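Local coordinates for protein taurocyamine kinase (Schistosoma mansoni, PDB 4WOD) that reversibly transfers the phosphate of ATP to the guanidino group of taurocyamine, as a magnesium-dependent phosphagen kinase built from two duplicated kinase units in one chain, at residues G463-L468 against R605-I610; Y439-I444 against V450-F455; P425-G428 against C432-T435; G400-T403 against A407-A410. The protein carries 4 engineered substitutions. All coordinates share one frame; numbering follows the deposited sequence.

Contact 1 of 4, residues G463-L468 against R605-I610; sequences GDLSKL and RLIEGI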
loop_
_atom_site.group_PDB
_atom_site.type_symbol
_atom_site.label_atom_id
_atom_site.label_comp_id
_atom_site.label_asym_id
_atom_site.label_seq_id
_atom_site.Cartn_x
_atom_site.Cartn_y
_atom_site.Cartn_z
ATOM N N GLY A 463 -18.608 4.320 39.364
ATOM C CA GLY A 463 -19.745 3.889 40.163
ATOM C C GLY A 463 -19.349 2.854 41.198
ATOM O O GLY A 463 -18.197 2.433 41.261
ATOM N N ASP A 464 -20.314 2.448 42.015
ATOM C CA ASP A 464 -20.124 1.380 42.994
ATOM C C ASP A 464 -20.246 0.039 42.288
ATOM O O ASP A 464 -21.344 -0.367 41.903
ATOM C CB ASP A 464 -21.160 1.495 44.125
ATOM C CG ASP A 464 -20.933 0.492 45.249
ATOM O OD1 ASP A 464 -20.430 -0.626 45.001
ATOM O OD2 ASP A 464 -21.276 0.830 46.398
ATOM N N LEU A 465 -19.125 -0.660 42.145
ATOM C CA LEU A 465 -19.088 -1.853 41.312
ATOM C C LEU A 465 -19.856 -3.023 41.924
ATOM O O LEU A 465 -20.014 -4.060 41.285
ATOM C CB LEU A 465 -17.645 -2.271 41.038
ATOM C CG LEU A 465 -16.765 -1.314 40.233
ATOM C CD1 LEU A 465 -15.539 -2.052 39.835
ATOM C CD2 LEU A 465 -17.492 -0.779 39.004
ATOM N N SER A 466 -20.333 -2.858 43.156
ATOM C CA SER A 466 -21.154 -3.890 43.789
ATOM C C SER A 466 -22.641 -3.538 43.745
ATOM O O SER A 466 -23.500 -4.385 44.001
ATOM C CB SER A 466 -20.713 -4.116 45.235
ATOM O OG SER A 466 -20.946 -2.961 46.018
ATOM N N LYS A 467 -22.947 -2.286 43.426
ATOM C CA LYS A 467 -24.337 -1.861 43.335
ATOM C C LYS A 467 -24.542 -1.052 42.057
ATOM O O LYS A 467 -24.828 0.144 42.094
ATOM C CB LYS A 467 -24.740 -1.054 44.576
ATOM C CG LYS A 467 -26.205 -1.243 44.986
ATOM C CD LYS A 467 -26.544 -0.547 46.304
ATOM C CE LYS A 467 -28.058 -0.549 46.551
ATOM N NZ LYS A 467 -28.450 -0.056 47.915
ATOM N N LEU A 468 -24.385 -1.722 40.922
ATOM C CA LEU A 468 -24.525 -1.085 39.618
ATOM C C LEU A 468 -25.997 -0.964 39.200
ATOM O O LEU A 468 -26.832 -1.759 39.620
ATOM C CB LEU A 468 -23.735 -1.875 38.572
ATOM C CG LEU A 468 -22.209 -1.887 38.721
ATOM C CD1 LEU A 468 -21.625 -3.035 37.935
ATOM C CD2 LEU A 468 -21.606 -0.548 38.271
ATOM N N ARG A 605 -15.418 -6.252 35.487
ATOM C CA ARG A 605 -14.109 -6.760 35.076
ATOM C C ARG A 605 -13.309 -5.673 34.352
ATOM O O ARG A 605 -12.134 -5.465 34.641
ATOM C CB ARG A 605 -14.260 -7.996 34.174
ATOM C CG ARG A 605 -12.954 -8.656 33.801
ATOM C CD ARG A 605 -13.188 -10.030 33.170
ATOM N NE ARG A 605 -14.150 -9.958 32.081
ATOM C CZ ARG A 605 -15.368 -10.485 32.105
ATOM N NH1 ARG A 605 -15.781 -11.174 33.159
ATOM N NH2 ARG A 605 -16.167 -10.336 31.058
ATOM N N LEU A 606 -13.954 -4.975 33.418
ATOM C CA LEU A 606 -13.293 -3.842 32.774
ATOM C C LEU A 606 -12.760 -2.817 33.784
ATOM O O LEU A 606 -11.579 -2.472 33.727
ATOM C CB LEU A 606 -14.224 -3.129 31.795
ATOM C CG LEU A 606 -13.490 -1.961 31.112
ATOM C CD1 LEU A 606 -12.189 -2.443 30.408
ATOM C CD2 LEU A 606 -14.390 -1.247 30.126
ATOM N N ILE A 607 -13.606 -2.319 34.690
ATOM C CA ILE A 607 -13.178 -1.240 35.598
ATOM C C ILE A 607 -11.988 -1.678 36.464
ATOM O O ILE A 607 -11.013 -0.935 36.663
ATOM C CB ILE A 607 -14.342 -0.740 36.515
ATOM C CG1 ILE A 607 -15.532 -0.259 35.676
ATOM C CG2 ILE A 607 -13.856 0.367 37.458
ATOM C CD1 ILE A 607 -15.170 0.700 34.570
ATOM N N GLU A 608 -12.051 -2.909 36.945
ATOM C CA GLU A 608 -11.007 -3.425 37.799
ATOM C C GLU A 608 -9.703 -3.567 37.020
ATOM O O GLU A 608 -8.627 -3.345 37.570
ATOM C CB GLU A 608 -11.430 -4.760 38.403
ATOM C CG GLU A 608 -12.520 -4.606 39.455
ATOM C CD GLU A 608 -13.102 -5.937 39.879
ATOM O OE1 GLU A 608 -12.667 -6.983 39.332
ATOM O OE2 GLU A 608 -14.005 -5.928 40.745
ATOM N N GLY A 609 -9.806 -3.889 35.732
ATOM C CA GLY A 609 -8.631 -3.986 34.889
ATOM C C GLY A 609 -7.990 -2.640 34.594
ATOM O O GLY A 609 -6.766 -2.505 34.525
ATOM N N ILE A 610 -8.831 -1.640 34.380
ATOM C CA ILE A 610 -8.332 -0.287 34.110
ATOM C C ILE A 610 -7.571 0.231 35.327
ATOM O O ILE A 610 -6.444 0.752 35.217
ATOM C CB ILE A 610 -9.480 0.699 33.775
ATOM C CG1 ILE A 610 -10.317 0.230 32.574
ATOM C CG2 ILE A 610 -8.929 2.120 33.543
ATOM C CD1 ILE A 610 -11.515 1.140 32.310
#

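Contact 2 of 4, residues Y439-I444 against V450-F455; sequences YLDPLI and VKDSAF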
loop_
_atom_site.group_PDB
_atom_site.type_symbol
_atom_site.label_atom_id
_atom_site.label_comp_id
_atom_site.label_asym_id
_atom_site.label_seq_id
_atom_site.Cartn_x
_atom_site.Cartn_y
_atom_site.Cartn_z
ATOM N N TYR A 439 -8.446 24.831 16.476
ATOM C CA TYR A 439 -8.948 23.878 15.492
ATOM C C TYR A 439 -9.750 22.782 16.174
ATOM O O TYR A 439 -10.863 22.467 15.758
ATOM C CB TYR A 439 -7.795 23.284 14.697
ATOM C CG TYR A 439 -8.152 22.154 13.765
ATOM C CD1 TYR A 439 -8.865 22.392 12.598
ATOM C CD2 TYR A 439 -7.738 20.852 14.030
ATOM C CE1 TYR A 439 -9.169 21.363 11.728
ATOM C CE2 TYR A 439 -8.033 19.817 13.160
ATOM C CZ TYR A 439 -8.754 20.084 12.009
ATOM O OH TYR A 439 -9.064 19.060 11.132
ATOM N N LEU A 440 -9.185 22.197 17.228
ATOM C CA LEU A 440 -9.774 20.987 17.795
ATOM C C LEU A 440 -11.020 21.252 18.657
ATOM O O LEU A 440 -11.931 20.421 18.693
ATOM C CB LEU A 440 -8.723 20.216 18.607
ATOM C CG LEU A 440 -7.617 19.498 17.799
ATOM C CD1 LEU A 440 -6.458 19.058 18.692
ATOM C CD2 LEU A 440 -8.184 18.284 17.053
ATOM N N ASP A 441 -11.085 22.394 19.343
ATOM C CA ASP A 441 -12.174 22.597 20.289
ATOM C C ASP A 441 -13.533 22.782 19.609
ATOM O O ASP A 441 -14.502 22.160 20.023
ATOM C CB ASP A 441 -11.896 23.781 21.211
ATOM C CG ASP A 441 -12.906 23.873 22.338
ATOM O OD1 ASP A 441 -12.841 23.026 23.254
ATOM O OD2 ASP A 441 -13.768 24.771 22.298
ATOM N N PRO A 442 -13.618 23.628 18.559
ATOM C CA PRO A 442 -14.933 23.687 17.905
ATOM C C PRO A 442 -15.321 22.346 17.254
ATOM O O PRO A 442 -16.490 21.946 17.300
ATOM C CB PRO A 442 -14.759 24.794 16.846
ATOM C CG PRO A 442 -13.290 24.914 16.636
ATOM C CD PRO A 442 -12.675 24.613 17.989
ATOM N N LEU A 443 -14.336 21.658 16.692
ATOM C CA LEU A 443 -14.534 20.342 16.081
ATOM C C LEU A 443 -15.102 19.321 17.067
ATOM O O LEU A 443 -15.981 18.519 16.723
ATOM C CB LEU A 443 -13.203 19.832 15.510
ATOM C CG LEU A 443 -13.199 18.549 14.661
ATOM C CD1 LEU A 443 -12.076 18.601 13.613
ATOM C CD2 LEU A 443 -13.082 17.285 15.533
ATOM N N ILE A 444 -14.548 19.326 18.277
ATOM C CA ILE A 444 -14.954 18.421 19.350
ATOM C C ILE A 444 -16.380 18.742 19.784
ATOM O O ILE A 444 -17.223 17.858 19.896
ATOM C CB ILE A 444 -13.972 18.542 20.552
ATOM C CG1 ILE A 444 -12.648 17.838 20.230
ATOM C CG2 ILE A 444 -14.570 18.002 21.844
ATOM C CD1 ILE A 444 -11.495 18.242 21.153
ATOM N N VAL A 450 -21.676 19.315 22.085
ATOM C CA VAL A 450 -21.485 19.983 23.366
ATOM C C VAL A 450 -20.999 21.406 23.163
ATOM O O VAL A 450 -21.040 21.943 22.045
ATOM C CB VAL A 450 -20.487 19.235 24.271
ATOM C CG1 VAL A 450 -20.980 17.817 24.549
ATOM C CG2 VAL A 450 -19.102 19.210 23.650
ATOM N N LYS A 451 -20.561 22.027 24.254
ATOM C CA LYS A 451 -20.079 23.404 24.206
ATOM C C LYS A 451 -19.111 23.676 25.345
ATOM O O LYS A 451 -19.072 22.935 26.337
ATOM C CB LYS A 451 -21.250 24.398 24.260
ATOM C CG LYS A 451 -22.425 23.937 25.096
ATOM C CD LYS A 451 -23.724 24.093 24.325
ATOM C CE LYS A 451 -24.887 23.436 25.066
ATOM N NZ LYS A 451 -24.728 21.947 25.147
ATOM N N ASP A 452 -18.328 24.741 25.184
ATOM C CA ASP A 452 -17.384 25.188 26.200
ATOM C C ASP A 452 -18.030 25.452 27.551
ATOM O O ASP A 452 -18.943 26.272 27.669
ATOM C CB ASP A 452 -16.675 26.458 25.742
ATOM C CG ASP A 452 -15.704 26.207 24.636
ATOM O OD1 ASP A 452 -14.994 27.166 24.270
ATOM O OD2 ASP A 452 -15.646 25.050 24.145
ATOM N N SER A 453 -17.516 24.771 28.571
ATOM C CA SER A 453 -17.995 24.946 29.933
ATOM C C SER A 453 -16.882 25.458 30.866
ATOM O O SER A 453 -15.687 25.213 30.640
ATOM C CB SER A 453 -18.560 23.627 30.451
ATOM O OG SER A 453 -18.615 23.615 31.867
ATOM N N ALA A 454 -17.294 26.167 31.914
ATOM C CA ALA A 454 -16.389 26.692 32.929
ATOM C C ALA A 454 -15.803 25.595 33.800
ATOM O O ALA A 454 -14.757 25.785 34.431
ATOM C CB ALA A 454 -17.123 27.689 33.808
ATOM N N PHE A 455 -16.497 24.456 33.847
ATOM C CA PHE A 455 -16.180 23.393 34.805
ATOM C C PHE A 455 -15.202 22.340 34.275
ATOM O O PHE A 455 -15.244 21.972 33.094
ATOM C CB PHE A 455 -17.469 22.693 35.252
ATOM C CG PHE A 455 -18.463 23.611 35.914
ATOM C CD1 PHE A 455 -18.297 23.993 37.239
ATOM C CD2 PHE A 455 -19.572 24.084 35.214
ATOM C CE1 PHE A 455 -19.206 24.839 37.861
ATOM C CE2 PHE A 455 -20.492 24.929 35.831
ATOM C CZ PHE A 455 -20.307 25.306 37.161
#

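Contact 3 of 4, residues P425-G428 against C432-T435; sequences PRTG and CYST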
loop_
_atom_site.group_PDB
_atom_site.type_symbol
_atom_site.label_atom_id
_atom_site.label_comp_id
_atom_site.label_asym_id
_atom_site.label_seq_id
_atom_site.Cartn_x
_atom_site.Cartn_y
_atom_site.Cartn_z
ATOM N N PRO A 425 -9.917 13.927 12.479
ATOM C CA PRO A 425 -8.456 13.878 12.411
ATOM C C PRO A 425 -7.883 12.898 13.433
ATOM O O PRO A 425 -8.634 12.360 14.265
ATOM C CB PRO A 425 -8.042 15.315 12.753
ATOM C CG PRO A 425 -9.125 15.776 13.678
ATOM C CD PRO A 425 -10.400 15.137 13.166
ATOM N N ARG A 426 -6.571 12.689 13.361
ATOM C CA ARG A 426 -5.839 11.862 14.320
ATOM C C ARG A 426 -4.661 12.658 14.897
ATOM O O ARG A 426 -3.714 12.955 14.184
ATOM C CB ARG A 426 -5.326 10.582 13.657
ATOM C CG ARG A 426 -6.395 9.737 12.964
ATOM C CD ARG A 426 -7.416 9.194 13.928
ATOM N NE ARG A 426 -8.164 8.075 13.344
ATOM C CZ ARG A 426 -9.267 8.194 12.613
ATOM N NH1 ARG A 426 -9.780 9.391 12.368
ATOM N NH2 ARG A 426 -9.859 7.102 12.127
ATOM N N THR A 427 -4.707 12.965 16.191
ATOM C CA THR A 427 -3.724 13.850 16.812
ATOM C C THR A 427 -2.363 13.151 17.055
ATOM O O THR A 427 -2.265 11.921 16.970
ATOM C CB THR A 427 -4.275 14.404 18.130
ATOM O OG1 THR A 427 -4.531 13.313 19.028
ATOM C CG2 THR A 427 -5.597 15.163 17.875
ATOM N N GLY A 428 -1.320 13.940 17.332
ATOM C CA GLY A 428 0.033 13.409 17.477
ATOM C C GLY A 428 0.492 13.212 18.920
ATOM O O GLY A 428 1.407 12.443 19.184
ATOM N N CYS A 432 -1.502 18.374 21.654
ATOM C CA CYS A 432 -2.240 18.836 20.487
ATOM C C CYS A 432 -3.546 19.527 20.887
ATOM O O CYS A 432 -3.958 20.508 20.248
ATOM C CB CYS A 432 -2.511 17.656 19.541
ATOM S SG CYS A 432 -1.066 17.153 18.579
ATOM N N TYR A 433 -4.173 19.043 21.965
ATOM C CA TYR A 433 -5.463 19.572 22.381
ATOM C C TYR A 433 -5.384 20.924 23.101
ATOM O O TYR A 433 -6.407 21.504 23.440
ATOM C CB TYR A 433 -6.190 18.562 23.275
ATOM C CG TYR A 433 -6.632 17.336 22.504
ATOM C CD1 TYR A 433 -7.823 17.338 21.777
ATOM C CD2 TYR A 433 -5.849 16.189 22.477
ATOM C CE1 TYR A 433 -8.247 16.210 21.069
ATOM C CE2 TYR A 433 -6.250 15.058 21.747
ATOM C CZ TYR A 433 -7.446 15.074 21.055
ATOM O OH TYR A 433 -7.844 13.943 20.339
ATOM N N SER A 434 -4.190 21.418 23.348
ATOM C CA SER A 434 -4.079 22.798 23.794
ATOM C C SER A 434 -3.374 23.627 22.717
ATOM O O SER A 434 -3.822 24.723 22.405
ATOM C CB SER A 434 -3.355 22.889 25.146
ATOM O OG SER A 434 -1.992 22.530 25.025
ATOM N N THR A 435 -2.278 23.111 22.154
ATOM C CA THR A 435 -1.528 23.843 21.119
ATOM C C THR A 435 -2.403 24.215 19.911
ATOM O O THR A 435 -2.280 25.321 19.338
ATOM C CB THR A 435 -0.322 23.026 20.629
ATOM O OG1 THR A 435 0.476 22.634 21.751
ATOM C CG2 THR A 435 0.535 23.833 19.634
#

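Contact 4 of 4, residues G400-T403 against A407-A410; sequences GKRT and ATLA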
loop_
_atom_site.group_PDB
_atom_site.type_symbol
_atom_site.label_atom_id
_atom_site.label_comp_id
_atom_site.label_asym_id
_atom_site.label_seq_id
_atom_site.Cartn_x
_atom_site.Cartn_y
_atom_site.Cartn_z
ATOM N N GLY A 400 3.222 25.744 10.296
ATOM C CA GLY A 400 4.556 25.923 10.838
ATOM C C GLY A 400 4.640 25.938 12.358
ATOM O O GLY A 400 5.707 26.183 12.933
ATOM N N LYS A 401 3.522 25.668 13.021
ATOM C CA LYS A 401 3.546 25.506 14.469
ATOM C C LYS A 401 3.725 24.027 14.827
ATOM O O LYS A 401 3.177 23.143 14.157
ATOM C CB LYS A 401 2.264 26.070 15.099
ATOM C CG LYS A 401 2.245 25.965 16.618
ATOM C CD LYS A 401 1.758 27.248 17.283
ATOM C CE LYS A 401 2.639 27.626 18.480
ATOM N NZ LYS A 401 3.020 26.440 19.302
ATOM N N ARG A 402 4.500 23.761 15.874
ATOM C CA ARG A 402 4.663 22.397 16.382
ATOM C C ARG A 402 4.396 22.368 17.874
ATOM O O ARG A 402 4.621 23.370 18.569
ATOM C CB ARG A 402 6.067 21.855 16.107
ATOM C CG ARG A 402 6.446 21.779 14.628
ATOM C CD ARG A 402 7.268 20.516 14.316
ATOM N NE ARG A 402 7.432 20.365 12.871
ATOM C CZ ARG A 402 7.477 19.202 12.234
ATOM N NH1 ARG A 402 7.393 18.053 12.913
ATOM N NH2 ARG A 402 7.624 19.189 10.908
ATOM N N THR A 403 3.927 21.224 18.370
ATOM C CA THR A 403 3.910 21.015 19.815
ATOM C C THR A 403 5.338 20.869 20.308
ATOM O O THR A 403 6.281 20.775 19.517
ATOM C CB THR A 403 3.113 19.767 20.216
ATOM O OG1 THR A 403 3.735 18.605 19.650
ATOM C CG2 THR A 403 1.695 19.870 19.726
ATOM N N ALA A 407 4.509 17.551 17.104
ATOM C CA ALA A 407 3.278 17.310 16.387
ATOM C C ALA A 407 2.795 18.577 15.650
ATOM O O ALA A 407 2.949 19.715 16.133
ATOM C CB ALA A 407 2.204 16.804 17.350
ATOM N N THR A 408 2.228 18.370 14.471
ATOM C CA THR A 408 1.731 19.476 13.657
ATOM C C THR A 408 0.274 19.278 13.278
ATOM O O THR A 408 -0.263 18.165 13.390
ATOM C CB THR A 408 2.551 19.636 12.363
ATOM O OG1 THR A 408 2.336 18.496 11.512
ATOM C CG2 THR A 408 4.040 19.774 12.681
ATOM N N LEU A 409 -0.360 20.363 12.824
ATOM C CA LEU A 409 -1.735 20.320 12.344
ATOM C C LEU A 409 -1.783 19.495 11.067
ATOM O O LEU A 409 -2.771 18.793 10.788
ATOM C CB LEU A 409 -2.275 21.740 12.097
ATOM C CG LEU A 409 -3.706 21.892 11.562
ATOM C CD1 LEU A 409 -4.749 21.343 12.534
ATOM C CD2 LEU A 409 -3.999 23.355 11.257
ATOM N N ALA A 410 -0.701 19.585 10.295
ATOM C CA ALA A 410 -0.584 18.821 9.068
ATOM C C ALA A 410 -0.615 17.331 9.382
ATOM O O ALA A 410 -1.308 16.561 8.713
ATOM C CB ALA A 410 0.672 19.186 8.346
HETATM O O HOH W 1 1.008 23.000 12.682
#

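Contact 1 of 4, residues G463-L468 against R605-I610
Leu465 reaches from a loop to the flank of helix 599-614 and plants both of its methyl branches on Ile607. Leu465 CD1 lies 3.8 Å from Ile607 CB and equally near its CG2 methyl, while Leu465 CD2 rests 3.9 Å from Ile607 CG1. The two side chains cross obliquely, CD1 over the CG2 side of Ile607 CB and CD2 over the CG1 side. In Ile607 the CG1 arm stands anti to the carbonyl carbon (chi1 -57°) and CG2 anti to the backbone N, which spreads the branch for both leucine methyls. One helix residue further on, Glu608 adds an aliphatic edge: its CG is 4.0 Å from Leu465 CD1, whereas the carboxylate leads away to a salt bridge between OE2 and Lys604 NZ, one turn back. The helix belongs to the second catalytic domain, and its other side, through Leu606, lies on strands 480-489 and 588-595 of the antiparallel sheet. Leu465 sits at the second position of a type I beta turn, where its side chain points toward the helix. Lys467 N to Asp464 O (2.9 Å) closes that turn, and an Asx turn, Ser466 N to Asp464 OD1 at 2.9 Å, is superposed on its start; Ser466 OG reaches Asp464 OD1 from the same face of the carboxylate at 2.6 Å. No hydrogen bond crosses between loop and helix. Tyr603 also touches Leu465, and Phe462 touches Ile607.

Contact 2 of 4, residues Y439-I444 against V450-F455
Asp441 and Asp452 bring their carboxylates together from opposite directions, and this pair forms the tight part of an otherwise open contact. Asp441 OD2 lies only 2.6 Å from Asp452 OD2 and 3.3 Å from Asp452 OD1, with the two planes turned 52° against each other. Two like charges this close would probably favour protonation of one acid. The helix residue sends its carboxylate outward with CG anti to the backbone N (chi1 -171°); Asp452 answers from the loop with CG anti to its carbonyl carbon (chi1 -71°). The other oxygen of Asp441, OD1, is bonded to the hydroxyl of Tyr625, so the carboxylate is held from a second direction.

Elsewhere the segments barely meet. Just past the helix, Val450 CG2 turns back to within 4.4 Å of Ile444 O, a loose van der Waals approach of a methyl to a backbone carbonyl. Beyond Asp452 the loop is exposed in the single chain, and there Ser453 OG accepts from Phe455 N at 3.0 Å in an ST turn that stands clear of the helix. The contact thus ties helix 437-448 to the start of the long connection leading toward strand 480-489, the first strand of the catalytic sheet in the second kinase unit. On the inner side of the helix, Leu440 and Tyr439 pack against helix 409-418, and Ile444 is set among Tyr433 of helix 432-435 and the loop residues Tyr625, Leu635 and Leu691.

Contact 3 of 4, residues P425-G428 against C432-T435
Thr427 and Tyr433 meet because of their first torsions: the threonine turns its CG2 methyl anti to the carbonyl carbon, with OG1 between backbone N and carbonyl (chi1 61°), while the tyrosine ring, CG likewise anti to its carbonyl carbon (chi1 -69°), swings back over the loop. The two side chains cross at about a right angle. Thr427 CG2 reaches the phenol end of the ring, 3.6 Å from Tyr433 OH and 3.7 Å from Tyr433 CZ, and Thr427 OG1 approaches Tyr433 CE2 obliquely at 3.7 Å. Neither hydroxyl depends on the other for a partner: Thr427 OG1 is bonded to Cys630 O and Tyr433 OH to Thr629 O. These two neighbouring carbonyls lie just before Cys631, the predicted active-site cysteine of the second kinase unit, whose side chain is about 6 Å from that of Tyr433. The loop 425-428 and the short helix 432-435 belong to the small N-terminal domain of that unit, so the pair lies where this domain meets the catalytic one.

Cys432 meets the loop beside the tyrosine. Its CB packs 4.0 Å from Thr427 CB, and Cys432 SG accepts a hydrogen bond from Gly428 N at 3.5 Å, an ordinary length for sulfur, with an angle of 153° at the hydrogen, which gives this buried amide a partner. The four touching residues are all buried. Thr427 also packs on Leu440 and Met412, while Cys432 touches Met412 and Ala407.

Contact 4 of 4, residues G400-T403 against A407-A410
Thr403 and Ala407 hold together the tight loop that leads into helix 409-418, whose N-cap is Thr408. Two hydrogen bonds cross between them. Thr403 N donates to Ala407 O at 2.9 Å, and in the other direction Thr403 OG1 accepts from Ala407 N at 2.9 Å with an angle of 152°. Holding OG1 between backbone N and carbonyl (chi1 62°) brings the hydroxyl within bonding distance of that amide. The same oxygen is also bonded to Glu429 OE2, and Ala407 CB lies 3.3 Å from Thr403 OG1. Ala407 O carries a further approach, from Arg402 CA at 3.2 Å, a CA-H...O contact beside the regular bond.

At the helix start, Thr408 OG1 caps His411 N, three residues on. Leu409 N is met by a water 3.0 Å away, which accepts from it while donating to Lys401 O at 2.6 Å; the water thereby bridges the loop to the first turn. Arg402 runs alongside Thr408, pointing the same way, and the guanidinium is pinned by backbone and side-chain oxygens: NH1 to Gly406 O, NH2 to Asn356 OD1 and Tyr355 O. The loop thus gains a tie to the C-terminal end of helix 331-355. With both terminal nitrogens bonded, the guanidinium receives the threonine methyl over one face, off toward the rim, where Thr408 CG2 stands 3.4 Å from Arg402 NE.

Overall arrangement
All four contacts lie in the second kinase unit, whereas the bound arginine occupies the pocket of the first. Contacts 2, 3 and 4 form one cluster in and beside the N-terminal domain of the second unit: contacts 3 and 4 have centres 9 Å apart and join where Cys432 SG meets Ala407 CB at 3.5 Å, and contacts 2 and 3, centres 14 Å apart, meet through Leu440 and Ile444 on Tyr433. Tyr439 of contact 2 packs on Leu409 of contact 4. Contact 1 stands apart, nearest atoms about 18 Å from contact 3, where the loop before strand 480-489 meets catalytic-domain helix 599-614; Ile607 is about 7 Å, between side chains, from Val485 of the predicted ATP site. Ile444 is about 9 Å from predicted active-site Cys631, likewise between side chains.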